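Local structure of peroxinectin A (Dictyostelium discoideum, 6ERC) at residues Tyr103-Met114 with Asn366-Leu377; Pro406-Thr414 with Leu423-Ile433. The protein uses hydrogen peroxide and a bound haem to oxidise phenolic donors and small anions such as iodide and thiocyanate, as a secreted glycoprotein. All coordinates share one frame; numbering follows the deposited sequence.

How the contacts relate
Followed from the N terminus, the chain first supplies Tyr103-Met114, a loop and the first residues of strand 113-124, in the four-stranded antiparallel sheet. Contact 1 closes over some 250 residues, when Asn366-Leu377, the loop between helices 362-365 and 379-390, returns to pack against it; the long helices 218-241 and 247-275 lie within the enclosed stretch. Contact 2 opens afterwards and is local: Pro406-Thr414 and Leu423-Ile433 are separated by only eight residues, most of them in helix 417-426. The two contacts therefore follow in series, neither nested nor crossed. The centres of contacts 1 and 2 lie about 30 Å apart. Helix 48-56 is common ground, touching side chains of both.

Contact 1. Residues Tyr103-Met114 with Asn366-Leu377; sequences YFDPACIGNKTM and NFLFGKPGQGGL. With NAG (2-acetamido-2-deoxy-beta-D-glucopyranose), chain D.
Tyr103 and Asn366 stack flat: the amide lies 2° from parallel with the phenol ring, its CG over the ring centre, Asn366 OD1 3.5 Å from Tyr103 CG and ND2 3.5 Å from Tyr103 CZ. Without the phenol ring, as with an alanine here, the Asn366 amide would probably lose its aromatic cover and be freer to turn. Phe104 pushes its ring into the returning loop, where CE1 meets Leu368 CD2 at 3.4 Å and the Gly375 carbonyl O lies at the ring edge, in plane. Met114 SD sits over the centre of one Phe104 face, 3.7 Å above the plane. Pro106 CD rests 3.6 Å from Gly373 CA, and Lys112, bent at chi2 (-73°), brings NZ to a weak hydrogen bond with Gly373 O. A water donates to Phe104 O and, weakly, to Gly373 O. In the second shell, Arg49 hydrogen-bonds Asn366 OD1, helping to fix the stacked amide. Asp105 OD1 accepts a hydrogen bond from Ile109 N through its syn lone pair. Cys108, ending the type I turn from Asp105, is disulfide-bonded to Cys100. The contact joins the loop entering strand 113-124, paired with strand 91-96, to the one before helix 379-390, with helix 48-56 alongside.

Contact 2. Residues Pro406-Thr414 with Leu423-Ile433; sequences PVQTWSDIT and LKNAYKSVDDI
Val407 begins the contact, its CG2 lying 3.9 Å from Val430 CB. The backbone N atoms of Gln408 and Thr409 both donate to Asp412 OD1, the first from above the carboxylate plane and the second, at 2.7 Å, nearly along the C-O direction; this double grip probably helps hold the turn into the short, weakly bonded helix 410-413. Trp410 carries most of the interface. With CG anti to its own carbonyl carbon (chi1 -48°), the indole swings across into the cleft between helix 417-426 and the 3-10 turn 430-432, and is clamped on both faces by CH-pi contacts. Lys424 CG stands 3.7 Å from the five-membered ring centroid, 11° off the normal, and Val430 CG1 approaches the six-membered ring from the opposite side. The extended Lys424 chain continues past the pyrrole, bringing CE near Trp410 CD1. Leu423 CB packs 3.6 Å from Trp410 CE3, while Trp410 CH2 reaches to 3.4 Å from the Tyr427 carbonyl O. Ile413 follows, meeting Ile433 tip to tip, CD1 to CD1, at 3.6 Å. At the start of the 3-10 turn, Ser429 OG accepts from Asp431 N, an ST turn. The short helix 410-413 thus packs through Trp410 against the C-terminal end of helix 417-426 and the following 3-10 turn, among three further helices: 395-401 backs Val407 and Val430, 48-56 touches Ala426 and Tyr427, and 435-441 meets Ile413 and Tyr427.

Contact 1. Residues Tyr103-Met114 with Asn366-Leu377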
loop_
_atom_site.group_PDB
_atom_site.type_symbol
_atom_site.label_atom_id
_atom_site.label_comp_id
_atom_site.label_asym_id
_atom_site.label_seq_id
_atom_site.Cartn_x
_atom_site.Cartn_y
_atom_site.Cartn_z
ATOM N N TYR A 103 4.651 10.802 -24.822
ATOM C CA TYR A 103 4.210 9.488 -24.374
ATOM C C TYR A 103 2.722 9.243 -24.583
ATOM O O TYR A 103 2.315 8.080 -24.682
ATOM C CB TYR A 103 4.541 9.293 -22.887
ATOM C CG TYR A 103 6.022 9.358 -22.588
ATOM C CD1 TYR A 103 6.646 10.571 -22.320
ATOM C CD2 TYR A 103 6.798 8.208 -22.583
ATOM C CE1 TYR A 103 8.000 10.633 -22.052
ATOM C CE2 TYR A 103 8.150 8.261 -22.316
ATOM C CZ TYR A 103 8.746 9.474 -22.052
ATOM O OH TYR A 103 10.093 9.528 -21.787
ATOM N N PHE A 104 1.903 10.297 -24.657
ATOM C CA PHE A 104 0.461 10.114 -24.764
ATOM C C PHE A 104 -0.193 11.025 -25.798
ATOM O O PHE A 104 -1.428 11.039 -25.888
ATOM C CB PHE A 104 -0.199 10.334 -23.396
ATOM C CG PHE A 104 0.294 9.399 -22.328
ATOM C CD1 PHE A 104 -0.085 8.066 -22.326
ATOM C CD2 PHE A 104 1.134 9.853 -21.324
ATOM C CE1 PHE A 104 0.366 7.203 -21.344
ATOM C CE2 PHE A 104 1.589 8.993 -20.340
ATOM C CZ PHE A 104 1.203 7.665 -20.349
ATOM N N ASP A 105 0.579 11.780 -26.582
ATOM C CA ASP A 105 -0.009 12.640 -27.603
ATOM C C ASP A 105 1.060 13.144 -28.565
ATOM O O ASP A 105 1.211 14.359 -28.750
ATOM C CB ASP A 105 -0.734 13.819 -26.954
ATOM C CG ASP A 105 -1.487 14.665 -27.962
ATOM O OD1 ASP A 105 -1.896 14.117 -29.007
ATOM O OD2 ASP A 105 -1.652 15.878 -27.719
ATOM N N PRO A 106 1.818 12.250 -29.204
ATOM C CA PRO A 106 2.874 12.720 -30.112
ATOM C C PRO A 106 2.337 13.418 -31.348
ATOM O O PRO A 106 3.030 14.275 -31.910
ATOM C CB PRO A 106 3.625 11.429 -30.467
ATOM C CG PRO A 106 2.613 10.350 -30.293
ATOM C CD PRO A 106 1.742 10.781 -29.152
ATOM N N ALA A 107 1.126 13.081 -31.789
ATOM C CA ALA A 107 0.517 13.730 -32.942
ATOM C C ALA A 107 -0.012 15.121 -32.626
ATOM O O ALA A 107 -0.564 15.772 -33.517
ATOM C CB ALA A 107 -0.623 12.871 -33.493
ATOM N N CYS A 108 0.126 15.581 -31.384
ATOM C CA CYS A 108 -0.238 16.947 -31.011
ATOM C C CYS A 108 -1.735 17.202 -31.181
ATOM O O CYS A 108 -2.155 18.271 -31.627
ATOM C CB CYS A 108 0.576 17.965 -31.808
ATOM S SG CYS A 108 2.342 17.983 -31.416
ATOM N N ILE A 109 -2.551 16.218 -30.816
ATOM C CA ILE A 109 -3.993 16.404 -30.707
ATOM C C ILE A 109 -4.282 16.760 -29.253
ATOM O O ILE A 109 -4.156 15.916 -28.362
ATOM C CB ILE A 109 -4.765 15.153 -31.142
ATOM C CG1 ILE A 109 -4.301 14.689 -32.527
ATOM C CG2 ILE A 109 -6.263 15.442 -31.151
ATOM C CD1 ILE A 109 -4.874 13.351 -32.957
ATOM N N GLY A 110 -4.665 18.009 -29.006
ATOM C CA GLY A 110 -4.778 18.500 -27.645
ATOM C C GLY A 110 -6.026 18.082 -26.895
ATOM O O GLY A 110 -6.442 18.774 -25.962
ATOM N N ASN A 111 -6.636 16.959 -27.276
ATOM C CA ASN A 111 -7.801 16.435 -26.572
ATOM C C ASN A 111 -7.548 15.069 -25.943
ATOM O O ASN A 111 -8.499 14.427 -25.482
ATOM C CB ASN A 111 -9.003 16.358 -27.519
ATOM C CG ASN A 111 -8.829 15.313 -28.610
ATOM O OD1 ASN A 111 -7.851 14.563 -28.628
ATOM N ND2 ASN A 111 -9.790 15.254 -29.526
ATOM N N LYS A 112 -6.300 14.606 -25.908
ATOM C CA LYS A 112 -5.991 13.285 -25.380
ATOM C C LYS A 112 -6.016 13.289 -23.856
ATOM O O LYS A 112 -5.608 14.261 -23.214
ATOM C CB LYS A 112 -4.621 12.823 -25.877
ATOM C CG LYS A 112 -4.579 12.492 -27.360
ATOM C CD LYS A 112 -5.295 11.186 -27.654
ATOM C CE LYS A 112 -5.137 10.773 -29.106
ATOM N NZ LYS A 112 -5.801 9.467 -29.379
ATOM N N THR A 113 -6.493 12.186 -23.277
ATOM C CA THR A 113 -6.637 12.075 -21.833
ATOM C C THR A 113 -6.272 10.668 -21.377
ATOM O O THR A 113 -6.146 9.737 -22.176
ATOM C CB THR A 113 -8.065 12.400 -21.378
ATOM O OG1 THR A 113 -8.987 11.508 -22.016
ATOM C CG2 THR A 113 -8.428 13.827 -21.728
ATOM N N MET A 114 -6.101 10.531 -20.066
ATOM C CA MET A 114 -5.944 9.242 -19.413
ATOM C C MET A 114 -7.095 9.045 -18.439
ATOM O O MET A 114 -7.491 9.979 -17.736
ATOM C CB MET A 114 -4.609 9.150 -18.675
ATOM C CG MET A 114 -3.403 9.143 -19.593
ATOM S SD MET A 114 -1.848 9.096 -18.690
ATOM C CE MET A 114 -1.801 10.752 -18.015
ATOM N N ASN A 366 5.363 6.223 -17.161
ATOM C CA ASN A 366 5.094 6.216 -18.596
ATOM C C ASN A 366 4.781 4.805 -19.076
ATOM O O ASN A 366 5.403 4.282 -20.002
ATOM C CB ASN A 366 6.278 6.787 -19.375
ATOM C CG ASN A 366 6.497 8.264 -19.112
ATOM O OD1 ASN A 366 5.561 9.065 -19.163
ATOM N ND2 ASN A 366 7.740 8.633 -18.826
ATOM N N PHE A 367 3.797 4.167 -18.447
ATOM C CA PHE A 367 3.351 2.851 -18.885
ATOM C C PHE A 367 2.356 2.999 -20.031
ATOM O O PHE A 367 1.391 3.763 -19.931
ATOM C CB PHE A 367 2.707 2.080 -17.732
ATOM C CG PHE A 367 2.122 0.763 -18.150
ATOM C CD1 PHE A 367 2.933 -0.345 -18.318
ATOM C CD2 PHE A 367 0.763 0.637 -18.395
ATOM C CE1 PHE A 367 2.401 -1.557 -18.713
ATOM C CE2 PHE A 367 0.226 -0.575 -18.791
ATOM C CZ PHE A 367 1.045 -1.671 -18.950
ATOM N N LEU A 368 2.586 2.259 -21.113
ATOM C CA LEU A 368 1.762 2.349 -22.311
ATOM C C LEU A 368 1.053 1.028 -22.565
ATOM O O LEU A 368 1.599 -0.047 -22.295
ATOM C CB LEU A 368 2.604 2.716 -23.540
ATOM C CG LEU A 368 3.259 4.096 -23.538
ATOM C CD1 LEU A 368 4.063 4.286 -24.811
ATOM C CD2 LEU A 368 2.220 5.196 -23.396
ATOM N N PHE A 369 -0.175 1.121 -23.081
ATOM C CA PHE A 369 -0.868 -0.072 -23.552
ATOM C C PHE A 369 -0.272 -0.556 -24.866
ATOM O O PHE A 369 -0.171 -1.766 -25.102
ATOM C CB PHE A 369 -2.364 0.211 -23.721
ATOM C CG PHE A 369 -3.067 0.615 -22.448
ATOM C CD1 PHE A 369 -2.570 0.246 -21.204
ATOM C CD2 PHE A 369 -4.235 1.361 -22.500
ATOM C CE1 PHE A 369 -3.224 0.618 -20.042
ATOM C CE2 PHE A 369 -4.892 1.734 -21.342
ATOM C CZ PHE A 369 -4.384 1.362 -20.111
ATOM N N GLY A 370 0.136 0.373 -25.729
ATOM C CA GLY A 370 0.724 0.022 -27.005
ATOM C C GLY A 370 1.579 1.129 -27.584
ATOM O O GLY A 370 2.696 1.369 -27.114
ATOM N N LYS A 371 1.064 1.815 -28.604
ATOM C CA LYS A 371 1.811 2.873 -29.260
ATOM C C LYS A 371 1.890 4.100 -28.353
ATOM O O LYS A 371 1.189 4.187 -27.342
ATOM C CB LYS A 371 1.158 3.223 -30.598
ATOM C CG LYS A 371 1.068 2.061 -31.583
ATOM C CD LYS A 371 2.440 1.643 -32.092
ATOM C CE LYS A 371 2.336 0.550 -33.149
ATOM N NZ LYS A 371 3.672 0.105 -33.637
ATOM N N PRO A 372 2.745 5.073 -28.687
ATOM C CA PRO A 372 2.914 6.243 -27.809
ATOM C C PRO A 372 1.765 7.242 -27.844
ATOM O O PRO A 372 1.868 8.285 -27.187
ATOM C CB PRO A 372 4.208 6.896 -28.333
ATOM C CG PRO A 372 4.857 5.874 -29.198
ATOM C CD PRO A 372 3.741 5.068 -29.771
ATOM N N GLY A 373 0.681 6.980 -28.573
ATOM C CA GLY A 373 -0.410 7.934 -28.645
ATOM C C GLY A 373 -1.771 7.387 -28.259
ATOM O O GLY A 373 -2.767 8.113 -28.316
ATOM N N GLN A 374 -1.835 6.121 -27.849
ATOM C CA GLN A 374 -3.110 5.443 -27.612
ATOM C C GLN A 374 -3.060 4.695 -26.283
ATOM O O GLN A 374 -2.522 3.586 -26.204
ATOM C CB GLN A 374 -3.439 4.499 -28.765
ATOM C CG GLN A 374 -2.235 3.741 -29.308
ATOM C CD GLN A 374 -2.587 2.756 -30.412
ATOM O OE1 GLN A 374 -1.855 1.794 -30.648
ATOM N NE2 GLN A 374 -3.702 2.994 -31.100
ATOM N N GLY A 375 -3.631 5.300 -25.246
ATOM C CA GLY A 375 -3.813 4.635 -23.975
ATOM C C GLY A 375 -2.562 4.639 -23.118
ATOM O O GLY A 375 -1.479 5.065 -23.522
ATOM N N GLY A 376 -2.728 4.148 -21.895
ATOM C CA GLY A 376 -1.660 4.049 -20.927
ATOM C C GLY A 376 -2.051 4.682 -19.613
ATOM O O GLY A 376 -3.152 5.202 -19.441
ATOM N N LEU A 377 -1.115 4.635 -18.666
ATOM C CA LEU A 377 -1.357 5.182 -17.340
ATOM C C LEU A 377 -0.072 5.784 -16.787
ATOM O O LEU A 377 1.034 5.363 -17.135
ATOM C CB LEU A 377 -1.901 4.111 -16.387
ATOM C CG LEU A 377 -1.004 2.896 -16.139
ATOM C CD1 LEU A 377 -0.166 3.067 -14.870
ATOM C CD2 LEU A 377 -1.853 1.638 -16.072
HETATM C C1 NAG D . -11.093 15.860 -29.732
HETATM C C2 NAG D . -10.739 16.784 -30.900
HETATM C C3 NAG D . -11.399 16.292 -32.182
HETATM C C4 NAG D . -11.373 14.772 -32.222
HETATM C C5 NAG D . -12.264 14.221 -31.115
HETATM C C6 NAG D . -11.768 12.910 -30.551
HETATM C C7 NAG D . -10.409 19.238 -30.876
HETATM C C8 NAG D . -9.070 19.002 -31.509
HETATM N N2 NAG D . -11.147 18.152 -30.611
HETATM O O3 NAG D . -10.710 16.831 -33.305
HETATM O O4 NAG D . -11.844 14.302 -33.480
HETATM O O5 NAG D . -12.322 15.150 -30.019
HETATM O O6 NAG D . -12.169 11.813 -31.360
HETATM O O7 NAG D . -10.809 20.367 -30.612
HETATM O O HOH W 1 -2.853 8.415 -25.077
#

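Contact 2. Residues Pro406-Thr414 with Leu423-Ile433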
loop_
_atom_site.group_PDB
_atom_site.type_symbol
_atom_site.label_atom_id
_atom_site.label_comp_id
_atom_site.label_asym_id
_atom_site.label_seq_id
_atom_site.Cartn_x
_atom_site.Cartn_y
_atom_site.Cartn_z
ATOM N N PRO A 406 6.129 26.575 8.376
ATOM C CA PRO A 406 6.095 26.609 6.910
ATOM C C PRO A 406 7.422 27.075 6.336
ATOM O O PRO A 406 8.175 27.816 6.972
ATOM C CB PRO A 406 4.974 27.607 6.608
ATOM C CG PRO A 406 4.985 28.529 7.776
ATOM C CD PRO A 406 5.380 27.700 8.968
ATOM N N VAL A 407 7.709 26.623 5.119
ATOM C CA VAL A 407 8.933 27.022 4.437
ATOM C C VAL A 407 8.775 28.441 3.912
ATOM O O VAL A 407 7.665 28.905 3.625
ATOM C CB VAL A 407 9.285 26.045 3.297
ATOM C CG1 VAL A 407 9.530 24.646 3.845
ATOM C CG2 VAL A 407 8.193 26.033 2.232
ATOM N N GLN A 408 9.899 29.141 3.785
ATOM C CA GLN A 408 9.911 30.488 3.234
ATOM C C GLN A 408 10.482 30.564 1.828
ATOM O O GLN A 408 10.010 31.378 1.032
ATOM C CB GLN A 408 10.707 31.428 4.149
ATOM C CG GLN A 408 10.024 31.717 5.481
ATOM C CD GLN A 408 10.695 32.844 6.252
ATOM O OE1 GLN A 408 11.872 33.145 6.039
ATOM N NE2 GLN A 408 9.944 33.479 7.147
ATOM N N THR A 409 11.475 29.742 1.496
ATOM C CA THR A 409 12.046 29.723 0.157
ATOM C C THR A 409 12.296 28.282 -0.263
ATOM O O THR A 409 12.139 27.342 0.523
ATOM C CB THR A 409 13.346 30.537 0.073
ATOM O OG1 THR A 409 13.942 30.364 -1.220
ATOM C CG2 THR A 409 14.336 30.106 1.142
ATOM N N TRP A 410 12.698 28.119 -1.524
ATOM C CA TRP A 410 12.886 26.779 -2.072
ATOM C C TRP A 410 14.003 26.045 -1.345
ATOM O O TRP A 410 13.924 24.827 -1.138
ATOM C CB TRP A 410 13.186 26.860 -3.568
ATOM C CG TRP A 410 12.248 27.748 -4.329
ATOM C CD1 TRP A 410 12.460 29.049 -4.685
ATOM C CD2 TRP A 410 10.950 27.402 -4.831
ATOM N NE1 TRP A 410 11.376 29.534 -5.375
ATOM C CE2 TRP A 410 10.436 28.544 -5.479
ATOM C CE3 TRP A 410 10.173 26.241 -4.795
ATOM C CZ2 TRP A 410 9.181 28.557 -6.085
ATOM C CZ3 TRP A 410 8.926 26.258 -5.398
ATOM C CH2 TRP A 410 8.445 27.407 -6.034
ATOM N N SER A 411 15.050 26.767 -0.943
ATOM C CA SER A 411 16.178 26.123 -0.284
ATOM C C SER A 411 15.774 25.507 1.048
ATOM O O SER A 411 16.414 24.554 1.506
ATOM C CB SER A 411 17.312 27.126 -0.073
ATOM O OG SER A 411 16.925 28.144 0.829
ATOM N N ASP A 412 14.726 26.032 1.690
ATOM C CA ASP A 412 14.281 25.443 2.947
ATOM C C ASP A 412 13.820 24.006 2.752
ATOM O O ASP A 412 13.883 23.202 3.689
ATOM C CB ASP A 412 13.155 26.273 3.563
ATOM C CG ASP A 412 13.597 27.675 3.929
ATOM O OD1 ASP A 412 13.042 28.635 3.359
ATOM O OD2 ASP A 412 14.503 27.817 4.778
ATOM N N ILE A 413 13.362 23.663 1.548
ATOM C CA ILE A 413 12.896 22.306 1.288
ATOM C C ILE A 413 14.071 21.373 1.018
ATOM O O ILE A 413 14.082 20.226 1.478
ATOM C CB ILE A 413 11.894 22.308 0.118
ATOM C CG1 ILE A 413 10.710 23.227 0.429
ATOM C CG2 ILE A 413 11.393 20.892 -0.157
ATOM C CD1 ILE A 413 9.852 23.538 -0.773
ATOM N N THR A 414 15.072 21.836 0.271
ATOM C CA THR A 414 16.191 20.984 -0.103
ATOM C C THR A 414 17.341 21.837 -0.610
ATOM O O THR A 414 17.146 22.954 -1.096
ATOM C CB THR A 414 15.789 19.973 -1.180
ATOM O OG1 THR A 414 16.947 19.246 -1.611
ATOM C CG2 THR A 414 15.171 20.686 -2.371
ATOM N N LEU A 423 11.100 22.488 -8.896
ATOM C CA LEU A 423 10.015 23.102 -8.138
ATOM C C LEU A 423 9.701 24.501 -8.660
ATOM O O LEU A 423 8.527 24.858 -8.819
ATOM C CB LEU A 423 10.374 23.150 -6.653
ATOM C CG LEU A 423 10.468 21.808 -5.932
ATOM C CD1 LEU A 423 11.055 22.004 -4.545
ATOM C CD2 LEU A 423 9.103 21.141 -5.845
ATOM N N LYS A 424 10.735 25.308 -8.923
ATOM C CA LYS A 424 10.515 26.625 -9.515
ATOM C C LYS A 424 9.790 26.511 -10.848
ATOM O O LYS A 424 8.911 27.323 -11.159
ATOM C CB LYS A 424 11.848 27.350 -9.711
ATOM C CG LYS A 424 12.563 27.741 -8.429
ATOM C CD LYS A 424 13.951 28.294 -8.731
ATOM C CE LYS A 424 14.801 28.408 -7.474
ATOM N NZ LYS A 424 16.154 28.962 -7.763
ATOM N N ASN A 425 10.152 25.510 -11.652
ATOM C CA ASN A 425 9.523 25.330 -12.956
ATOM C C ASN A 425 8.070 24.886 -12.817
ATOM O O ASN A 425 7.211 25.303 -13.601
ATOM C CB ASN A 425 10.320 24.311 -13.773
ATOM C CG ASN A 425 9.895 24.258 -15.230
ATOM O OD1 ASN A 425 8.869 24.826 -15.615
ATOM N ND2 ASN A 425 10.681 23.566 -16.049
ATOM N N ALA A 426 7.777 24.040 -11.826
ATOM C CA ALA A 426 6.426 23.504 -11.676
ATOM C C ALA A 426 5.502 24.482 -10.962
ATOM O O ALA A 426 4.331 24.614 -11.335
ATOM C CB ALA A 426 6.470 22.175 -10.916
ATOM N N TYR A 427 6.001 25.165 -9.937
ATOM C CA TYR A 427 5.204 26.085 -9.143
ATOM C C TYR A 427 5.863 27.457 -9.123
ATOM O O TYR A 427 7.090 27.576 -9.190
ATOM C CB TYR A 427 5.040 25.578 -7.707
ATOM C CG TYR A 427 4.557 24.152 -7.616
ATOM C CD1 TYR A 427 3.204 23.854 -7.666
ATOM C CD2 TYR A 427 5.454 23.107 -7.474
ATOM C CE1 TYR A 427 2.758 22.552 -7.582
ATOM C CE2 TYR A 427 5.019 21.802 -7.388
ATOM C CZ TYR A 427 3.671 21.529 -7.441
ATOM O OH TYR A 427 3.234 20.230 -7.356
ATOM N N LYS A 428 5.035 28.496 -9.028
ATOM C CA LYS A 428 5.551 29.853 -8.925
ATOM C C LYS A 428 5.778 30.286 -7.484
ATOM O O LYS A 428 6.543 31.226 -7.247
ATOM C CB LYS A 428 4.600 30.837 -9.621
ATOM C CG LYS A 428 3.252 31.010 -8.943
ATOM C CD LYS A 428 2.276 31.743 -9.856
ATOM C CE LYS A 428 0.961 32.050 -9.150
ATOM N NZ LYS A 428 1.114 33.103 -8.104
ATOM N N SER A 429 5.148 29.615 -6.523
ATOM C CA SER A 429 5.341 29.911 -5.111
ATOM C C SER A 429 5.466 28.609 -4.333
ATOM O O SER A 429 4.953 27.568 -4.752
ATOM C CB SER A 429 4.183 30.744 -4.548
ATOM O OG SER A 429 4.326 30.934 -3.152
ATOM N N VAL A 430 6.157 28.676 -3.193
ATOM C CA VAL A 430 6.240 27.510 -2.318
ATOM C C VAL A 430 4.861 27.159 -1.777
ATOM O O VAL A 430 4.524 25.981 -1.613
ATOM C CB VAL A 430 7.249 27.749 -1.177
ATOM C CG1 VAL A 430 8.656 27.917 -1.731
ATOM C CG2 VAL A 430 6.847 28.950 -0.326
ATOM N N ASP A 431 4.039 28.172 -1.503
ATOM C CA ASP A 431 2.687 27.940 -1.013
ATOM C C ASP A 431 1.756 27.381 -2.083
ATOM O O ASP A 431 0.575 27.157 -1.792
ATOM C CB ASP A 431 2.114 29.240 -0.449
ATOM C CG ASP A 431 2.834 29.696 0.808
ATOM O OD1 ASP A 431 2.799 28.958 1.816
ATOM O OD2 ASP A 431 3.442 30.789 0.788
ATOM N N ASP A 432 2.246 27.165 -3.305
ATOM C CA ASP A 432 1.489 26.491 -4.351
ATOM C C ASP A 432 1.901 25.038 -4.529
ATOM O O ASP A 432 1.278 24.324 -5.322
ATOM C CB ASP A 432 1.657 27.225 -5.687
ATOM C CG ASP A 432 1.262 28.682 -5.610
ATOM O OD1 ASP A 432 0.379 29.020 -4.794
ATOM O OD2 ASP A 432 1.834 29.490 -6.372
ATOM N N ILE A 433 2.934 24.583 -3.819
ATOM C CA ILE A 433 3.432 23.226 -3.997
ATOM C C ILE A 433 2.398 22.227 -3.499
ATOM O O ILE A 433 1.795 22.407 -2.433
ATOM C CB ILE A 433 4.773 23.046 -3.263
ATOM C CG1 ILE A 433 5.808 24.053 -3.780
ATOM C CG2 ILE A 433 5.293 21.634 -3.452
ATOM C CD1 ILE A 433 7.097 24.085 -2.980
#